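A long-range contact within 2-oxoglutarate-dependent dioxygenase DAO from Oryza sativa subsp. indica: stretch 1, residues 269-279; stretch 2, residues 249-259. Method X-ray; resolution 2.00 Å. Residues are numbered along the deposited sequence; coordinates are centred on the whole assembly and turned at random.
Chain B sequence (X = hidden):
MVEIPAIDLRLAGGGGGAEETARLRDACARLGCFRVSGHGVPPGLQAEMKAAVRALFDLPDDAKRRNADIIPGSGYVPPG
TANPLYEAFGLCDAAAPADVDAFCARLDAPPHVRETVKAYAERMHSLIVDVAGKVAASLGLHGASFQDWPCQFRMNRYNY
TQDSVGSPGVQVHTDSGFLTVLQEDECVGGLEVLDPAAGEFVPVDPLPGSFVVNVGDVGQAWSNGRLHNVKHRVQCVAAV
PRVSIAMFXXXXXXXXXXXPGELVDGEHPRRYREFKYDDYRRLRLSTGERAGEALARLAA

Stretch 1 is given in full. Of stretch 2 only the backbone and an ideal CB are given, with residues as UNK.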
# COMPACT_ATOMS: atom_id res chain seq x y z
N PRO B 269 10.34 34.81 27.44
CA PRO B 269 9.19 35.29 28.24
C PRO B 269 7.86 34.96 27.56
O PRO B 269 7.79 34.72 26.36
CB PRO B 269 9.41 36.80 28.31
CG PRO B 269 10.16 37.12 27.05
CD PRO B 269 11.00 35.90 26.70
N ARG B 270 6.81 34.99 28.36
CA ARG B 270 5.48 34.59 27.93
C ARG B 270 5.01 35.32 26.68
O ARG B 270 4.86 36.55 26.67
CB ARG B 270 4.53 34.85 29.09
CG ARG B 270 3.07 34.50 28.77
CD ARG B 270 2.44 33.77 29.93
NE ARG B 270 1.03 33.47 29.68
CZ ARG B 270 0.58 32.76 28.65
NH1 ARG B 270 1.41 32.27 27.75
NH2 ARG B 270 -0.72 32.55 28.52
N ARG B 271 4.76 34.56 25.62
CA ARG B 271 4.56 35.10 24.28
C ARG B 271 3.12 35.50 24.00
O ARG B 271 2.88 36.51 23.33
CB ARG B 271 5.01 34.09 23.21
CG ARG B 271 6.51 33.82 23.19
CD ARG B 271 7.26 34.76 22.25
NE ARG B 271 7.64 34.10 21.00
CZ ARG B 271 8.56 33.14 20.90
NH1 ARG B 271 9.17 32.69 21.99
NH2 ARG B 271 8.84 32.61 19.72
N TYR B 272 2.15 34.75 24.50
CA TYR B 272 0.76 34.92 24.11
C TYR B 272 -0.10 35.05 25.34
O TYR B 272 0.16 34.39 26.36
CB TYR B 272 0.29 33.76 23.24
CG TYR B 272 1.13 33.52 22.00
CD1 TYR B 272 0.96 34.30 20.87
CD2 TYR B 272 2.07 32.52 21.96
CE1 TYR B 272 1.70 34.07 19.73
CE2 TYR B 272 2.84 32.30 20.84
CZ TYR B 272 2.63 33.07 19.72
OH TYR B 272 3.40 32.86 18.59
N ARG B 273 -1.12 35.89 25.24
CA ARG B 273 -2.12 35.91 26.30
C ARG B 273 -2.89 34.59 26.26
O ARG B 273 -2.95 33.91 25.22
CB ARG B 273 -3.07 37.10 26.14
CG ARG B 273 -4.21 36.90 25.18
CD ARG B 273 -4.86 38.24 24.80
NE ARG B 273 -3.92 39.13 24.12
CZ ARG B 273 -4.26 40.01 23.18
NH1 ARG B 273 -5.52 40.13 22.80
NH2 ARG B 273 -3.33 40.76 22.62
N GLU B 274 -3.48 34.23 27.40
CA GLU B 274 -4.40 33.10 27.44
C GLU B 274 -5.60 33.40 26.54
O GLU B 274 -6.04 34.55 26.46
CB GLU B 274 -4.87 32.81 28.87
CG GLU B 274 -3.76 32.44 29.84
CD GLU B 274 -4.27 32.08 31.22
OE1 GLU B 274 -5.48 32.25 31.49
OE2 GLU B 274 -3.45 31.65 32.05
N PHE B 275 -6.09 32.36 25.84
CA PHE B 275 -7.24 32.50 24.98
C PHE B 275 -8.02 31.19 24.91
O PHE B 275 -7.52 30.10 25.22
CB PHE B 275 -6.84 33.01 23.58
CG PHE B 275 -5.92 32.08 22.80
CD1 PHE B 275 -4.54 32.18 22.95
CD2 PHE B 275 -6.43 31.16 21.92
CE1 PHE B 275 -3.70 31.33 22.24
CE2 PHE B 275 -5.62 30.32 21.20
CZ PHE B 275 -4.26 30.40 21.37
N LYS B 276 -9.30 31.34 24.52
CA LYS B 276 -10.17 30.20 24.26
C LYS B 276 -9.97 29.76 22.81
O LYS B 276 -10.07 30.57 21.88
CB LYS B 276 -11.64 30.59 24.47
CG LYS B 276 -11.98 30.93 25.93
CD LYS B 276 -11.92 29.69 26.84
CE LYS B 276 -12.71 29.90 28.13
NZ LYS B 276 -14.10 30.41 27.89
N TYR B 277 -9.76 28.45 22.63
CA TYR B 277 -9.52 27.91 21.30
C TYR B 277 -10.66 28.26 20.34
O TYR B 277 -10.42 28.70 19.20
CB TYR B 277 -9.35 26.40 21.40
CG TYR B 277 -9.25 25.74 20.06
CD1 TYR B 277 -8.20 26.07 19.21
CD2 TYR B 277 -10.18 24.79 19.63
CE1 TYR B 277 -8.09 25.49 17.97
CE2 TYR B 277 -10.06 24.20 18.40
CZ TYR B 277 -9.02 24.55 17.56
OH TYR B 277 -8.89 23.95 16.32
N ASP B 278 -11.89 28.10 20.81
CA ASP B 278 -13.06 28.48 20.04
C ASP B 278 -12.93 29.91 19.52
O ASP B 278 -13.13 30.17 18.33
CB ASP B 278 -14.33 28.34 20.89
CG ASP B 278 -15.60 28.43 20.06
OD1 ASP B 278 -15.84 27.52 19.24
OD2 ASP B 278 -16.35 29.42 20.23
N ASP B 279 -12.59 30.84 20.41
CA ASP B 279 -12.41 32.23 20.02
C ASP B 279 -11.29 32.38 18.98
O ASP B 279 -11.36 33.23 18.10
CB ASP B 279 -12.11 33.09 21.24
CG ASP B 279 -13.32 33.25 22.17
OD1 ASP B 279 -14.45 32.91 21.75
OD2 ASP B 279 -13.11 33.67 23.33
N UNK B 249 -5.72 16.78 17.10
CA UNK B 249 -5.78 17.07 18.52
C UNK B 249 -5.89 18.59 18.68
O UNK B 249 -4.98 19.32 18.27
CB UNK B 249 -4.56 16.51 19.25
N UNK B 250 -6.99 19.04 19.27
CA UNK B 250 -7.38 20.45 19.18
C UNK B 250 -6.88 21.30 20.35
O UNK B 250 -6.03 22.17 20.15
CB UNK B 250 -8.90 20.55 19.10
N UNK B 251 -7.44 21.12 21.54
CA UNK B 251 -7.13 21.98 22.67
C UNK B 251 -7.66 21.35 23.95
O UNK B 251 -8.33 20.32 23.87
CB UNK B 251 -7.72 23.38 22.47
N UNK B 252 -7.40 21.91 25.12
CA UNK B 252 -7.87 21.25 26.35
C UNK B 252 -9.39 21.23 26.39
O UNK B 252 -10.07 21.93 25.64
CB UNK B 252 -7.32 21.96 27.59
N UNK B 253 -9.91 20.35 27.24
CA UNK B 253 -11.36 20.18 27.38
C UNK B 253 -12.05 21.47 27.84
O UNK B 253 -13.17 21.77 27.41
CB UNK B 253 -11.66 19.05 28.37
N UNK B 254 -11.42 22.22 28.75
CA UNK B 254 -11.98 23.52 29.15
C UNK B 254 -11.74 24.61 28.10
O UNK B 254 -12.07 25.76 28.33
CB UNK B 254 -11.38 23.96 30.49
N UNK B 255 -11.19 24.25 26.95
CA UNK B 255 -10.99 25.11 25.80
C UNK B 255 -9.96 26.23 26.01
O UNK B 255 -9.77 27.07 25.12
CB UNK B 255 -12.33 25.73 25.41
N UNK B 256 -9.24 26.25 27.12
CA UNK B 256 -8.31 27.34 27.34
C UNK B 256 -6.89 26.99 26.89
O UNK B 256 -6.34 25.98 27.31
CB UNK B 256 -8.31 27.73 28.82
N UNK B 257 -6.30 27.89 26.10
CA UNK B 257 -4.92 27.74 25.63
C UNK B 257 -4.03 28.62 26.49
O UNK B 257 -4.08 29.86 26.38
CB UNK B 257 -4.79 28.11 24.15
N UNK B 258 -3.18 28.00 27.32
CA UNK B 258 -2.22 28.75 28.12
C UNK B 258 -0.95 27.94 28.34
O UNK B 258 -1.00 26.80 28.79
CB UNK B 258 -2.84 29.15 29.46
N UNK B 259 0.18 28.53 27.99
CA UNK B 259 1.45 27.84 28.11
C UNK B 259 1.69 27.43 29.56
O UNK B 259 1.28 28.15 30.47
CB UNK B 259 2.59 28.72 27.60

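Position 249 has nothing of stretch 1 within 5.5 Å of its ideal CB. The contact sets no preference. The residue is Leu-249.

At position 250 CA-to-CB points sideways. The ideal CB lies 3.9 Å from Tyr-277 CE2, so an apolar chain could pack beside the ring. Leu, Ile, Val or Met would suit. The residue is Leu-250. Its CD2 comes to 3.5 Å from Tyr-277 OH, and its own backbone O sits over one face of the ring.

Position 251 points toward stretch 1. Its ideal CB is already 3.6 Å from Tyr-277 CB, which favours a small side chain. Ala would suit, and perhaps Ser. The residue is Ala-251, whose methyl packs on Tyr-277 CB.

Position 252 is unconstrained by stretch 1. Its phi of -65° and psi of 162° allow proline among many others. The residue is Pro-252. It opens a type I turn that closes at 255, where the backbone N donates to Pro-252 O at 2.9 Å. Position 253 faces open space, and a polar or charged chain would suit. The residue is Lys-253, which does not touch stretch 1.

Position 254 is also beyond reach through its CB. An acceptor here could serve the turn: Asp, Asn or Ser. The residue is Asp-254, whose OD1 accepts from the backbone N of 256 at 3.0 Å.

Position 255 has a positive phi (67°), so Gly, Asn or Asp come to mind. CA-to-CB points toward the start of the helix in stretch 1. The ideal CB is 5.2 Å from Asp-278 N. A short acceptor fits best. The residue is Asp-255. Its OD2 accepts from Asp-278 N at 2.9 Å, while its backbone O accepts from Tyr-277 N at 2.8 Å.

Position 256 pairs with Lys-276 in an antiparallel, non-hydrogen-bonded bridge, and both side chains share a face. Thr, Val or Ile would suit the strand, and Glu could meet the charge. The residue is Thr-256, with OG1 3.6 Å from Lys-276 CD.

Position 257 pairs with Phe-275. The backbone N donates to Phe-275 O at 2.7 Å, and the backbone O accepts from Phe-275 N at 3.3 Å. The side chain shares a face with Phe-275, so Val, Ile or Leu would suit. The residue is Val-257. Val-257 CB lies over the face of the Phe-275 ring, 3.8 Å from its centroid, and Val-257 CG2 reaches Tyr-277 CB at 4.1 Å.

Position 258 points toward stretch 1. The ideal CB is only 3.4 Å from Glu-274 CG, and a carboxylate waits nearby. A small donor such as Ser or Thr fits. The residue is Ser-258, whose OG donates to Glu-274 OE2 at 3.0 Å.

Position 259 points sideways, with its ideal CB 3.7 Å from Arg-270 NH1. A small residue suits this spot, though an acceptor could also serve. The residue is Ala-259, which packs against the guanidinium.

Stretch 2 (249-259) LLAPKDDTVSA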
# COMPACT_ATOMS: atom_id res chain seq x y z
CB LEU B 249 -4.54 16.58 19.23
CG LEU B 249 -4.58 15.94 20.60
CD1 LEU B 249 -3.15 16.05 21.19
CD2 LEU B 249 -5.55 16.40 21.55
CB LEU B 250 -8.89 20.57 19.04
CG LEU B 250 -9.53 19.83 17.87
CD1 LEU B 250 -11.06 19.79 17.93
CD2 LEU B 250 -9.09 20.44 16.56
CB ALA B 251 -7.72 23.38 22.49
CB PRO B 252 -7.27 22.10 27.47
CG PRO B 252 -6.07 22.76 26.85
CD PRO B 252 -6.47 23.03 25.43
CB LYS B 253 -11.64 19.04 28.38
CG LYS B 253 -13.12 18.74 28.61
CD LYS B 253 -13.76 18.27 27.32
CE LYS B 253 -15.14 17.68 27.55
NZ LYS B 253 -15.74 17.22 26.27
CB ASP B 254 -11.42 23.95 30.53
CG ASP B 254 -9.91 24.29 30.53
OD1 ASP B 254 -9.29 24.44 29.46
OD2 ASP B 254 -9.34 24.43 31.64
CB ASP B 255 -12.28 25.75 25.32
CG ASP B 255 -12.28 26.03 23.82
OD1 ASP B 255 -11.90 25.13 23.04
OD2 ASP B 255 -12.67 27.14 23.41
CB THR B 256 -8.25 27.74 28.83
OG1 THR B 256 -9.48 28.34 29.18
CG2 THR B 256 -7.12 28.71 29.09
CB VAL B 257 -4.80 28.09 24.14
CG1 VAL B 257 -3.36 27.87 23.69
CG2 VAL B 257 -5.78 27.26 23.31
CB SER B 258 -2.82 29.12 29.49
OG SER B 258 -1.89 29.95 30.19
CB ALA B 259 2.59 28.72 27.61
O HOH W 1 -2.01 31.36 25.16
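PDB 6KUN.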